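Local coordinates for hypothetical protein EF2904 (Enterococcus faecalis, PDB 2AZ4) that is of unknown function but carries a two-zinc metallo-beta-lactamase fold and may act as an RNA-binding exonuclease, at residues E24-T38 / Y83-H97. Sequence-based numbering, arbitrary orientation.
Sequences EVAYKDAHIFFDFGT and YQHTAVFLSHAHLDH. With ZN (zinc ion), chain C; ZN (zinc ion), chain D.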
loop_
_atom_site.group_PDB
_atom_site.type_symbol
_atom_site.label_atom_id
_atom_site.label_comp_id
_atom_site.label_asym_id
_atom_site.label_seq_id
_atom_site.Cartn_x
_atom_site.Cartn_y
_atom_site.Cartn_z
ATOM N N GLU A 24 -2.467 -18.937 2.258
ATOM C CA GLU A 24 -1.915 -20.002 1.445
ATOM C C GLU A 24 -3.001 -20.675 0.630
ATOM O O GLU A 24 -4.100 -20.947 1.128
ATOM C CB GLU A 24 -1.243 -21.054 2.327
ATOM C CG GLU A 24 -0.661 -22.212 1.543
ATOM C CD GLU A 24 -0.039 -23.271 2.440
ATOM O OE1 GLU A 24 -0.054 -23.097 3.672
ATOM O OE2 GLU A 24 0.461 -24.282 1.911
ATOM N N VAL A 25 -2.679 -20.937 -0.624
ATOM C CA VAL A 25 -3.514 -21.745 -1.489
ATOM C C VAL A 25 -2.652 -22.901 -1.941
ATOM O O VAL A 25 -1.582 -22.690 -2.512
ATOM C CB VAL A 25 -4.081 -20.965 -2.705
ATOM C CG1 VAL A 25 -4.940 -21.902 -3.572
ATOM C CG2 VAL A 25 -4.945 -19.795 -2.231
ATOM N N ALA A 26 -3.101 -24.117 -1.646
ATOM C CA ALA A 26 -2.342 -25.337 -1.965
ATOM C C ALA A 26 -3.149 -26.348 -2.779
ATOM O O ALA A 26 -4.344 -26.548 -2.540
ATOM C CB ALA A 26 -1.843 -25.988 -0.703
ATOM N N TYR A 27 -2.456 -26.978 -3.724
ATOM C CA TYR A 27 -3.001 -27.985 -4.617
ATOM C C TYR A 27 -1.872 -28.919 -5.057
ATOM O O TYR A 27 -0.884 -28.467 -5.651
ATOM C CB TYR A 27 -3.613 -27.350 -5.871
ATOM C CG TYR A 27 -4.262 -28.371 -6.789
ATOM C CD1 TYR A 27 -5.510 -28.915 -6.478
ATOM C CD2 TYR A 27 -3.632 -28.789 -7.960
ATOM C CE1 TYR A 27 -6.121 -29.851 -7.310
ATOM C CE2 TYR A 27 -4.226 -29.740 -8.794
ATOM C CZ TYR A 27 -5.480 -30.258 -8.460
ATOM O OH TYR A 27 -6.091 -31.169 -9.285
ATOM N N LYS A 28 -2.054 -30.211 -4.777
ATOM C CA LYS A 28 -1.043 -31.258 -5.005
ATOM C C LYS A 28 0.294 -30.836 -4.391
ATOM O O LYS A 28 0.333 -30.483 -3.220
ATOM C CB LYS A 28 -0.918 -31.640 -6.487
ATOM C CG LYS A 28 -2.129 -32.369 -7.060
ATOM C CD LYS A 28 -1.894 -32.651 -8.532
ATOM C CE LYS A 28 -2.808 -33.734 -9.061
ATOM N NZ LYS A 28 -2.564 -33.946 -10.530
ATOM N N ASP A 29 1.370 -30.859 -5.170
ATOM C CA ASP A 29 2.679 -30.454 -4.663
ATOM C C ASP A 29 3.041 -28.982 -4.926
ATOM O O ASP A 29 4.230 -28.610 -4.921
ATOM C CB ASP A 29 3.775 -31.386 -5.186
ATOM C CG ASP A 29 3.861 -31.415 -6.691
ATOM O OD1 ASP A 29 3.056 -30.742 -7.377
ATOM O OD2 ASP A 29 4.757 -32.137 -7.190
ATOM N N ALA A 30 2.026 -28.147 -5.127
ATOM C CA ALA A 30 2.271 -26.718 -5.243
ATOM C C ALA A 30 1.491 -25.896 -4.223
ATOM O O ALA A 30 0.386 -26.278 -3.787
ATOM C CB ALA A 30 1.999 -26.229 -6.682
ATOM N N HIS A 31 2.084 -24.776 -3.817
ATOM C CA HIS A 31 1.364 -23.813 -2.998
ATOM C C HIS A 31 1.846 -22.394 -3.224
ATOM O O HIS A 31 3.012 -22.171 -3.572
ATOM C CB HIS A 31 1.318 -24.218 -1.490
ATOM C CG HIS A 31 2.647 -24.284 -0.795
ATOM N ND1 HIS A 31 3.859 -24.203 -1.449
ATOM C CD2 HIS A 31 2.943 -24.448 0.520
ATOM C CE1 HIS A 31 4.843 -24.301 -0.566
ATOM N NE2 HIS A 31 4.313 -24.442 0.634
ATOM N N ILE A 32 0.924 -21.454 -3.072
ATOM C CA ILE A 32 1.204 -20.033 -3.182
ATOM C C ILE A 32 0.800 -19.318 -1.897
ATOM O O ILE A 32 -0.022 -19.826 -1.127
ATOM C CB ILE A 32 0.503 -19.367 -4.388
ATOM C CG1 ILE A 32 -1.023 -19.427 -4.238
ATOM C CG2 ILE A 32 0.989 -20.008 -5.671
ATOM C CD1 ILE A 32 -1.813 -18.642 -5.294
ATOM N N PHE A 33 1.418 -18.170 -1.658
ATOM C CA PHE A 33 1.141 -17.360 -0.485
ATOM C C PHE A 33 0.997 -15.920 -0.957
ATOM O O PHE A 33 1.600 -15.546 -1.972
ATOM C CB PHE A 33 2.286 -17.426 0.552
ATOM C CG PHE A 33 2.552 -18.826 1.132
ATOM C CD1 PHE A 33 2.140 -19.153 2.421
ATOM C CD2 PHE A 33 3.249 -19.777 0.410
ATOM C CE1 PHE A 33 2.399 -20.443 2.960
ATOM C CE2 PHE A 33 3.501 -21.073 0.942
ATOM C CZ PHE A 33 3.076 -21.384 2.216
ATOM N N PHE A 34 0.233 -15.132 -0.199
ATOM C CA PHE A 34 -0.006 -13.700 -0.436
ATOM C C PHE A 34 -0.750 -13.143 0.774
ATOM O O PHE A 34 -1.560 -13.841 1.367
ATOM C CB PHE A 34 -0.851 -13.465 -1.700
ATOM C CG PHE A 34 -2.109 -14.311 -1.766
ATOM C CD1 PHE A 34 -2.095 -15.567 -2.382
ATOM C CD2 PHE A 34 -3.305 -13.854 -1.205
ATOM C CE1 PHE A 34 -3.231 -16.353 -2.433
ATOM C CE2 PHE A 34 -4.467 -14.638 -1.269
ATOM C CZ PHE A 34 -4.428 -15.883 -1.867
ATOM N N ASP A 35 -0.462 -11.909 1.183
ATOM C CA ASP A 35 0.741 -11.176 0.795
ATOM C C ASP A 35 1.866 -11.584 1.757
ATOM O O ASP A 35 2.011 -12.779 2.049
ATOM C CB ASP A 35 0.448 -9.663 0.824
ATOM C CG ASP A 35 -0.527 -9.244 -0.274
ATOM O OD1 ASP A 35 -0.383 -9.749 -1.417
ATOM O OD2 ASP A 35 -1.417 -8.393 -0.029
ATOM N N PHE A 36 2.662 -10.626 2.240
ATOM C CA PHE A 36 3.831 -10.946 3.073
ATOM C C PHE A 36 4.273 -9.772 3.982
ATOM O O PHE A 36 5.443 -9.399 3.997
ATOM C CB PHE A 36 5.006 -11.408 2.185
ATOM C CG PHE A 36 5.785 -12.545 2.774
ATOM C CD1 PHE A 36 5.215 -13.817 2.859
ATOM C CD2 PHE A 36 7.061 -12.354 3.259
ATOM C CE1 PHE A 36 5.915 -14.881 3.409
ATOM C CE2 PHE A 36 7.787 -13.421 3.819
ATOM C CZ PHE A 36 7.211 -14.680 3.901
ATOM N N GLY A 37 3.314 -9.179 4.694
ATOM C CA GLY A 37 3.600 -8.164 5.684
ATOM C C GLY A 37 3.488 -8.791 7.051
ATOM O O GLY A 37 3.312 -10.009 7.174
ATOM N N THR A 38 3.616 -7.976 8.080
ATOM C CA THR A 38 3.443 -8.442 9.447
ATOM C C THR A 38 2.170 -7.836 9.983
ATOM O O THR A 38 1.697 -6.821 9.460
ATOM C CB THR A 38 4.648 -8.050 10.377
ATOM O OG1 THR A 38 4.606 -6.648 10.666
ATOM C CG2 THR A 38 5.969 -8.384 9.720
ATOM N N TYR A 83 6.404 -29.442 -0.573
ATOM C CA TYR A 83 5.922 -28.909 -1.846
ATOM C C TYR A 83 7.070 -28.774 -2.847
ATOM O O TYR A 83 8.158 -28.314 -2.495
ATOM C CB TYR A 83 5.199 -27.575 -1.626
ATOM C CG TYR A 83 3.872 -27.764 -0.928
ATOM C CD1 TYR A 83 2.721 -28.059 -1.655
ATOM C CD2 TYR A 83 3.767 -27.660 0.459
ATOM C CE1 TYR A 83 1.499 -28.259 -1.030
ATOM C CE2 TYR A 83 2.538 -27.852 1.103
ATOM C CZ TYR A 83 1.413 -28.160 0.344
ATOM O OH TYR A 83 0.200 -28.354 0.965
ATOM N N GLN A 84 6.832 -29.211 -4.079
ATOM C CA GLN A 84 7.826 -29.063 -5.149
ATOM C C GLN A 84 7.854 -27.655 -5.732
ATOM O O GLN A 84 8.902 -27.222 -6.227
ATOM C CB GLN A 84 7.590 -30.072 -6.276
ATOM C CG GLN A 84 8.026 -31.498 -5.914
ATOM C CD GLN A 84 9.503 -31.573 -5.573
ATOM O OE1 GLN A 84 9.882 -31.884 -4.434
ATOM N NE2 GLN A 84 10.346 -31.255 -6.549
ATOM N N HIS A 85 6.713 -26.959 -5.673
ATOM C CA HIS A 85 6.544 -25.635 -6.309
ATOM C C HIS A 85 5.953 -24.669 -5.300
ATOM O O HIS A 85 4.896 -24.933 -4.739
ATOM C CB HIS A 85 5.607 -25.708 -7.528
ATOM C CG HIS A 85 5.951 -26.798 -8.498
ATOM N ND1 HIS A 85 6.945 -26.669 -9.446
ATOM C CD2 HIS A 85 5.423 -28.035 -8.678
ATOM C CE1 HIS A 85 7.030 -27.785 -10.151
ATOM N NE2 HIS A 85 6.114 -28.626 -9.709
ATOM N N THR A 86 6.652 -23.552 -5.069
ATOM C CA THR A 86 6.238 -22.569 -4.087
ATOM C C THR A 86 6.438 -21.207 -4.715
ATOM O O THR A 86 7.409 -21.003 -5.452
ATOM C CB THR A 86 7.098 -22.655 -2.802
ATOM O OG1 THR A 86 7.081 -24.001 -2.276
ATOM C CG2 THR A 86 6.579 -21.670 -1.743
ATOM N N ALA A 87 5.533 -20.271 -4.426
ATOM C CA ALA A 87 5.733 -18.887 -4.859
ATOM C C ALA A 87 4.947 -17.935 -3.992
ATOM O O ALA A 87 3.937 -18.318 -3.375
ATOM C CB ALA A 87 5.308 -18.709 -6.338
ATOM N N VAL A 88 5.378 -16.674 -3.982
ATOM C CA VAL A 88 4.723 -15.682 -3.160
ATOM C C VAL A 88 4.356 -14.516 -4.072
ATOM O O VAL A 88 5.125 -14.135 -4.945
ATOM C CB VAL A 88 5.595 -15.195 -1.933
ATOM C CG1 VAL A 88 4.906 -14.064 -1.157
ATOM C CG2 VAL A 88 5.916 -16.314 -0.971
ATOM N N PHE A 89 3.178 -13.952 -3.839
ATOM C CA PHE A 89 2.695 -12.815 -4.610
ATOM C C PHE A 89 2.457 -11.650 -3.688
ATOM O O PHE A 89 2.064 -11.825 -2.512
ATOM C CB PHE A 89 1.410 -13.189 -5.366
ATOM C CG PHE A 89 1.613 -14.241 -6.393
ATOM C CD1 PHE A 89 1.772 -13.895 -7.735
ATOM C CD2 PHE A 89 1.663 -15.587 -6.036
ATOM C CE1 PHE A 89 1.978 -14.889 -8.709
ATOM C CE2 PHE A 89 1.882 -16.593 -6.996
ATOM C CZ PHE A 89 2.053 -16.240 -8.335
ATOM N N LEU A 90 2.658 -10.448 -4.224
ATOM C CA LEU A 90 2.518 -9.235 -3.448
ATOM C C LEU A 90 1.555 -8.277 -4.162
ATOM O O LEU A 90 1.851 -7.794 -5.256
ATOM C CB LEU A 90 3.918 -8.625 -3.269
ATOM C CG LEU A 90 4.215 -7.335 -2.556
ATOM C CD1 LEU A 90 3.570 -7.253 -1.158
ATOM C CD2 LEU A 90 5.748 -7.116 -2.511
ATOM N N SER A 91 0.407 -8.027 -3.538
ATOM C CA SER A 91 -0.644 -7.233 -4.144
ATOM C C SER A 91 -0.154 -5.814 -4.438
ATOM O O SER A 91 -0.422 -5.290 -5.504
ATOM C CB SER A 91 -1.926 -7.217 -3.273
ATOM O OG SER A 91 -1.849 -6.366 -2.127
ATOM N N HIS A 92 0.537 -5.209 -3.477
ATOM C CA HIS A 92 1.067 -3.855 -3.608
ATOM C C HIS A 92 2.130 -3.551 -2.535
ATOM O O HIS A 92 2.366 -4.353 -1.623
ATOM C CB HIS A 92 -0.058 -2.798 -3.625
ATOM C CG HIS A 92 -0.839 -2.702 -2.343
ATOM N ND1 HIS A 92 -1.533 -3.766 -1.807
ATOM C CD2 HIS A 92 -1.052 -1.661 -1.503
ATOM C CE1 HIS A 92 -2.158 -3.381 -0.707
ATOM N NE2 HIS A 92 -1.866 -2.113 -0.489
ATOM N N ALA A 93 2.748 -2.376 -2.637
ATOM C CA ALA A 93 3.913 -2.004 -1.834
ATOM C C ALA A 93 3.677 -1.643 -0.352
ATOM O O ALA A 93 4.624 -1.693 0.469
ATOM C CB ALA A 93 4.677 -0.884 -2.528
ATOM N N HIS A 94 2.447 -1.280 -0.008
ATOM C CA HIS A 94 2.153 -0.817 1.347
ATOM C C HIS A 94 2.728 -1.731 2.418
ATOM O O HIS A 94 2.773 -2.946 2.253
ATOM C CB HIS A 94 0.644 -0.556 1.537
ATOM C CG HIS A 94 0.181 0.710 0.887
ATOM N ND1 HIS A 94 -1.138 0.964 0.590
ATOM C CD2 HIS A 94 0.869 1.813 0.496
ATOM C CE1 HIS A 94 -1.250 2.151 0.022
ATOM N NE2 HIS A 94 -0.047 2.691 -0.048
ATOM N N LEU A 95 3.186 -1.122 3.505
ATOM C CA LEU A 95 3.916 -1.818 4.571
ATOM C C LEU A 95 3.195 -3.068 5.133
ATOM O O LEU A 95 3.836 -4.112 5.404
ATOM C CB LEU A 95 4.180 -0.816 5.712
ATOM C CG LEU A 95 5.164 -1.174 6.828
ATOM C CD1 LEU A 95 6.591 -1.389 6.281
ATOM C CD2 LEU A 95 5.139 -0.104 7.937
ATOM N N ASP A 96 1.873 -2.934 5.295
ATOM C CA ASP A 96 1.016 -3.971 5.889
ATOM C C ASP A 96 0.818 -5.166 4.956
ATOM O O ASP A 96 0.211 -6.166 5.349
ATOM C CB ASP A 96 -0.326 -3.386 6.394
ATOM C CG ASP A 96 -1.126 -2.673 5.294
ATOM O OD1 ASP A 96 -0.538 -1.828 4.561
ATOM O OD2 ASP A 96 -2.355 -2.937 5.164
ATOM N N HIS A 97 1.358 -5.050 3.737
ATOM C CA HIS A 97 1.416 -6.132 2.754
ATOM C C HIS A 97 2.831 -6.597 2.419
ATOM O O HIS A 97 3.001 -7.695 1.902
ATOM C CB HIS A 97 0.665 -5.718 1.475
ATOM C CG HIS A 97 -0.744 -5.277 1.751
ATOM N ND1 HIS A 97 -1.832 -6.108 1.572
ATOM C CD2 HIS A 97 -1.232 -4.140 2.305
ATOM C CE1 HIS A 97 -2.929 -5.490 1.973
ATOM N NE2 HIS A 97 -2.597 -4.286 2.403
HETATM ZN ZN ZN C . -2.915 -0.515 0.775
HETATM ZN ZN ZN D . -3.778 -2.741 3.354
HETATM O O HOH W 1 -0.219 -26.777 2.865
HETATM O O HOH W 2 0.392 -9.132 4.350
HETATM O O HOH W 3 3.448 -5.214 8.093
HETATM O O HOH W 4 -2.197 -1.081 2.898
HETATM O O HOH W 5 -3.848 0.752 2.303
HETATM O O HOH W 6 -4.772 -0.849 4.309
#
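Asp35, just past strand 30-34 and preceded by a cis peptide bond, meets Ser91 and His97 with its carboxylate. Its CB lies 3.4 Å from His97 O. With CG anti to its own carbonyl carbon (chi1 -68°), Asp35 CG comes 3.6 Å from Ser91 N. OD1 accepts Ser91 N from above the carboxylate plane, at 2.8 Å. OD2 takes Ser91 OG, again from out of plane, and, on its anti side, His97 ND1 at 2.8 Å; Tyr186 is a further partner of the carboxylate. Residues 92-97 read HAHLDH, the HxHxDH metal-binding signature of the metallo-beta-lactamase fold. Asp35 is second shell because its OD2 accepts from His97 ND1; this bond and the zinc on NE2, at 2.2 Å, together fix the ring's rotation. Ser91 OG accepts His92 ND1 and orients His92, a ligand of the other zinc. Asp189 bridges both metals. Phe36 N donates to His97 O. Upstream, strands 30-34 and 85-89 run parallel, with 19° between their directions, and Phe89 CE2 touches Ile32 CG2 on the face covered by strand 158-164. On the other face the His31 and Tyr83 rings stack face to face, centroids 3.8 Å apart and planes at 16°, with Phe33 CE2 over the opposite face of His31.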